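Local structure of tetratricopeptide repeat domain protein (Salinibacter ruber, 3MA5) at residues D21-A26 and G48-R53. The protein is of unknown function but, as a tetratricopeptide repeat protein, probably serves as a helical scaffold for binding other proteins, this chain being its repeat-containing portion. Numbering follows the deposited sequence.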
ATOM      1  N   ASP A  21       3.039   6.966 -14.564  1.00 96.18           N
ATOM      2  CA  ASP A  21       3.468   5.619 -14.950  1.00102.67           C
ATOM      3  C   ASP A  21       4.897   5.172 -14.559  1.00 99.21           C
ATOM      4  O   ASP A  21       5.492   4.323 -15.226  1.00 94.13           O
ATOM      5  CB  ASP A  21       3.272   5.456 -16.454  1.00102.48           C
ATOM      6  CG  ASP A  21       1.844   5.718 -16.882  1.00106.02           C
ATOM      7  OD1 ASP A  21       1.650   6.508 -17.831  1.00105.75           O
ATOM      8  OD2 ASP A  21       0.916   5.132 -16.279  1.00108.96           O
ATOM      9  N   ASN A  22       5.435   5.737 -13.480  1.00 91.50           N
ATOM     10  CA  ASN A  22       6.761   5.383 -12.990  1.00 90.10           C
ATOM     11  C   ASN A  22       6.610   4.467 -11.782  1.00 95.75           C
ATOM     12  O   ASN A  22       6.962   4.829 -10.656  1.00 92.21           O
ATOM     13  CB  ASN A  22       7.509   6.633 -12.574  1.00 95.21           C
ATOM     14  CG  ASN A  22       7.811   7.525 -13.736  1.00104.31           C
ATOM     15  OD1 ASN A  22       6.928   7.853 -14.527  1.00101.81           O
ATOM     16  ND2 ASN A  22       9.074   7.933 -13.852  1.00106.92           N
ATOM     17  N   ALA A  23       6.102   3.268 -12.035  1.00 89.76           N
ATOM     18  CA  ALA A  23       5.847   2.294 -10.994  1.00 85.33           C
ATOM     19  C   ALA A  23       7.064   1.770 -10.244  1.00 85.54           C
ATOM     20  O   ALA A  23       6.990   1.494  -9.044  1.00 82.07           O
ATOM     21  CB  ALA A  23       5.085   1.142 -11.585  1.00 85.36           C
ATOM     22  N   SER A  24       8.180   1.604 -10.937  1.00 89.51           N
ATOM     23  CA  SER A  24       9.347   1.077 -10.267  1.00 88.01           C
ATOM     24  C   SER A  24       9.810   2.017  -9.162  1.00 85.46           C
ATOM     25  O   SER A  24      10.193   1.567  -8.082  1.00 80.88           O
ATOM     26  CB  SER A  24      10.458   0.823 -11.278  1.00 89.53           C
ATOM     27  OG  SER A  24      11.715   0.733 -10.629  1.00 99.11           O
ATOM     28  N   ARG A  25       9.751   3.323  -9.435  1.00 92.53           N
ATOM     29  CA  ARG A  25      10.150   4.345  -8.467  1.00 90.93           C
ATOM     30  C   ARG A  25       9.111   4.424  -7.358  1.00 84.54           C
ATOM     31  O   ARG A  25       9.457   4.500  -6.180  1.00 80.15           O
ATOM     32  CB  ARG A  25      10.292   5.701  -9.156  1.00 90.69           C
ATOM     33  CG  ARG A  25      10.797   6.811  -8.258  1.00 96.89           C
ATOM     34  CD  ARG A  25      11.982   6.378  -7.393  1.00101.51           C
ATOM     35  NE  ARG A  25      12.453   7.499  -6.580  1.00105.39           N
ATOM     36  CZ  ARG A  25      13.286   7.394  -5.548  1.00107.29           C
ATOM     37  NH1 ARG A  25      13.760   6.209  -5.177  1.00 96.70           N
ATOM     38  NH2 ARG A  25      13.638   8.486  -4.879  1.00104.41           N
ATOM     39  N   ALA A  26       7.838   4.409  -7.741  1.00 81.15           N
ATOM     40  CA  ALA A  26       6.766   4.435  -6.763  1.00 78.60           C
ATOM     41  C   ALA A  26       6.974   3.264  -5.797  1.00 80.48           C
ATOM     42  O   ALA A  26       6.928   3.447  -4.578  1.00 83.47           O
ATOM     43  CB  ALA A  26       5.423   4.306  -7.454  1.00 78.77           C
ATOM     44  N   GLY A  48       0.122  -2.621  -2.198  1.00 67.49           N
ATOM     45  CA  GLY A  48      -0.511  -3.871  -2.545  1.00 65.75           C
ATOM     46  C   GLY A  48      -1.124  -3.817  -3.922  1.00 71.15           C
ATOM     47  O   GLY A  48      -1.100  -4.797  -4.660  1.00 77.65           O
ATOM     48  N   LYS A  49      -1.683  -2.671  -4.275  1.00 67.81           N
ATOM     49  CA  LYS A  49      -2.306  -2.523  -5.580  1.00 66.78           C
ATOM     50  C   LYS A  49      -1.207  -2.557  -6.629  1.00 70.60           C
ATOM     51  O   LYS A  49      -1.449  -2.895  -7.780  1.00 70.11           O
ATOM     52  CB  LYS A  49      -3.094  -1.212  -5.637  1.00 65.69           C
ATOM     53  CG  LYS A  49      -4.473  -1.285  -5.005  1.00 67.48           C
ATOM     54  CD  LYS A  49      -5.499  -1.811  -6.011  1.00 68.60           C
ATOM     55  CE  LYS A  49      -6.748  -2.378  -5.348  1.00 71.61           C
ATOM     56  NZ  LYS A  49      -7.770  -2.749  -6.367  1.00 73.38           N
ATOM     57  N   LEU A  50       0.011  -2.230  -6.212  1.00 72.20           N
ATOM     58  CA  LEU A  50       1.154  -2.219  -7.106  1.00 64.69           C
ATOM     59  C   LEU A  50       1.706  -3.611  -7.249  1.00 72.55           C
ATOM     60  O   LEU A  50       2.134  -4.016  -8.337  1.00 79.46           O
ATOM     61  CB  LEU A  50       2.242  -1.313  -6.558  1.00 66.80           C
ATOM     62  CG  LEU A  50       3.337  -0.835  -7.515  1.00 74.86           C
ATOM     63  CD1 LEU A  50       2.701  -0.253  -8.779  1.00 73.24           C
ATOM     64  CD2 LEU A  50       4.181   0.221  -6.830  1.00 78.35           C
ATOM     65  N   TYR A  51       1.713  -4.346  -6.142  1.00 71.39           N
ATOM     66  CA  TYR A  51       2.210  -5.711  -6.166  1.00 72.40           C
ATOM     67  C   TYR A  51       1.358  -6.537  -7.093  1.00 76.51           C
ATOM     68  O   TYR A  51       1.864  -7.392  -7.809  1.00 77.83           O
ATOM     69  CB  TYR A  51       2.175  -6.328  -4.781  1.00 67.46           C
ATOM     70  CG  TYR A  51       3.391  -6.022  -3.961  1.00 63.45           C
ATOM     71  CD1 TYR A  51       4.625  -5.778  -4.565  1.00 67.33           C
ATOM     72  CD2 TYR A  51       3.318  -5.995  -2.578  1.00 67.13           C
ATOM     73  CE1 TYR A  51       5.749  -5.500  -3.800  1.00 66.56           C
ATOM     74  CE2 TYR A  51       4.432  -5.721  -1.807  1.00 70.15           C
ATOM     75  CZ  TYR A  51       5.638  -5.476  -2.414  1.00 68.38           C
ATOM     76  OH  TYR A  51       6.710  -5.163  -1.621  1.00 68.15           O
ATOM     77  N   GLU A  52       0.058  -6.277  -7.068  1.00 70.58           N
ATOM     78  CA  GLU A  52      -0.859  -7.007  -7.914  1.00 70.30           C
ATOM     79  C   GLU A  52      -0.501  -6.761  -9.369  1.00 75.94           C
ATOM     80  O   GLU A  52      -0.397  -7.704 -10.145  1.00 83.52           O
ATOM     81  CB  GLU A  52      -2.311  -6.590  -7.633  1.00 72.40           C
ATOM     82  CG  GLU A  52      -2.900  -7.159  -6.342  1.00 71.69           C
ATOM     83  CD  GLU A  52      -4.385  -6.916  -6.252  1.00 76.21           C
ATOM     84  OE1 GLU A  52      -4.849  -6.223  -5.312  1.00 80.16           O
ATOM     85  OE2 GLU A  52      -5.083  -7.428  -7.148  1.00 82.02           O
ATOM     86  N   ARG A  53      -0.291  -5.500  -9.734  1.00 75.32           N
ATOM     87  CA  ARG A  53       0.065  -5.147 -11.111  1.00 80.29           C
ATOM     88  C   ARG A  53       1.368  -5.809 -11.504  1.00 80.84           C
ATOM     89  O   ARG A  53       1.577  -6.148 -12.663  1.00 80.06           O
ATOM     90  CB  ARG A  53       0.213  -3.630 -11.263  1.00 77.39           C
ATOM     91  CG  ARG A  53      -1.054  -2.858 -10.948  1.00 80.09           C
ATOM     92  CD  ARG A  53      -0.840  -1.361 -11.078  1.00 90.11           C
ATOM     93  NE  ARG A  53      -0.751  -0.941 -12.473  1.00 95.73           N
ATOM     94  CZ  ARG A  53      -0.355   0.265 -12.859  1.00 96.76           C
ATOM     95  NH1 ARG A  53      -0.007   1.168 -11.955  1.00103.52           N
ATOM     96  NH2 ARG A  53      -0.305   0.561 -14.146  1.00 98.28           N
TER
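Leu50 of helix 42-53 reaches across to two alanines in the first turn of helix 23-36, and van der Waals packing, mostly methyl on methyl, accounts for the direct contact. Its two methyls divide the work. CD1 meets Ala23 CB at 3.9 Å, while CD2 lies against the carbonyl oxygen Ala23 O at 3.8 Å and, farther along the same helix, 4.3 Å from Ala26 CB. The leucine therefore touches both methyl groups and the intervening backbone. Its first torsion explains the reach: with CG anti to the backbone N (chi1 -162°), the branched end extends from its own helix toward the neighbour. The CA atoms of Ala23 and Leu50 stand 7.6 Å apart, a spacing that the small alanine on one side and the extended leucine on the other can bridge. Only 130 Å² is buried, both sides summed, so the interface is small, although Ala26 and Leu50 are themselves buried. Leu18 of helix 7-19 touches both of them, and Leu27 also packs against Leu50, joining the contact to a three-helix apolar cluster.

Electrostatics add at most a long-range term. Asp21 OD2 and Arg53 NH2 are 5.2 Å apart, too far for a salt bridge, though their opposite charges may attract weakly at the margin.

Backbone geometry sets the start of helix 23-36. Asp21, with positive phi (54°), is the C-prime residue of a Schellman motif closing helix 7-19; Asn22 takes the N-cap position, and Ala26 N bonds to Asn22 O at 3.1 Å. Residues 21-26 lie within the predicted repeat 7-40, and Ala23 and Ala26, in the first turn after the Schellman motif, face Leu50, which lies in the predicted repeat 41-74. The chemistry implies that the contact rests on dispersion between the Leu50 methyls and the two alanines, without hydrogen bonds between the segments, consistent with an apolar contact between adjacent predicted repeats.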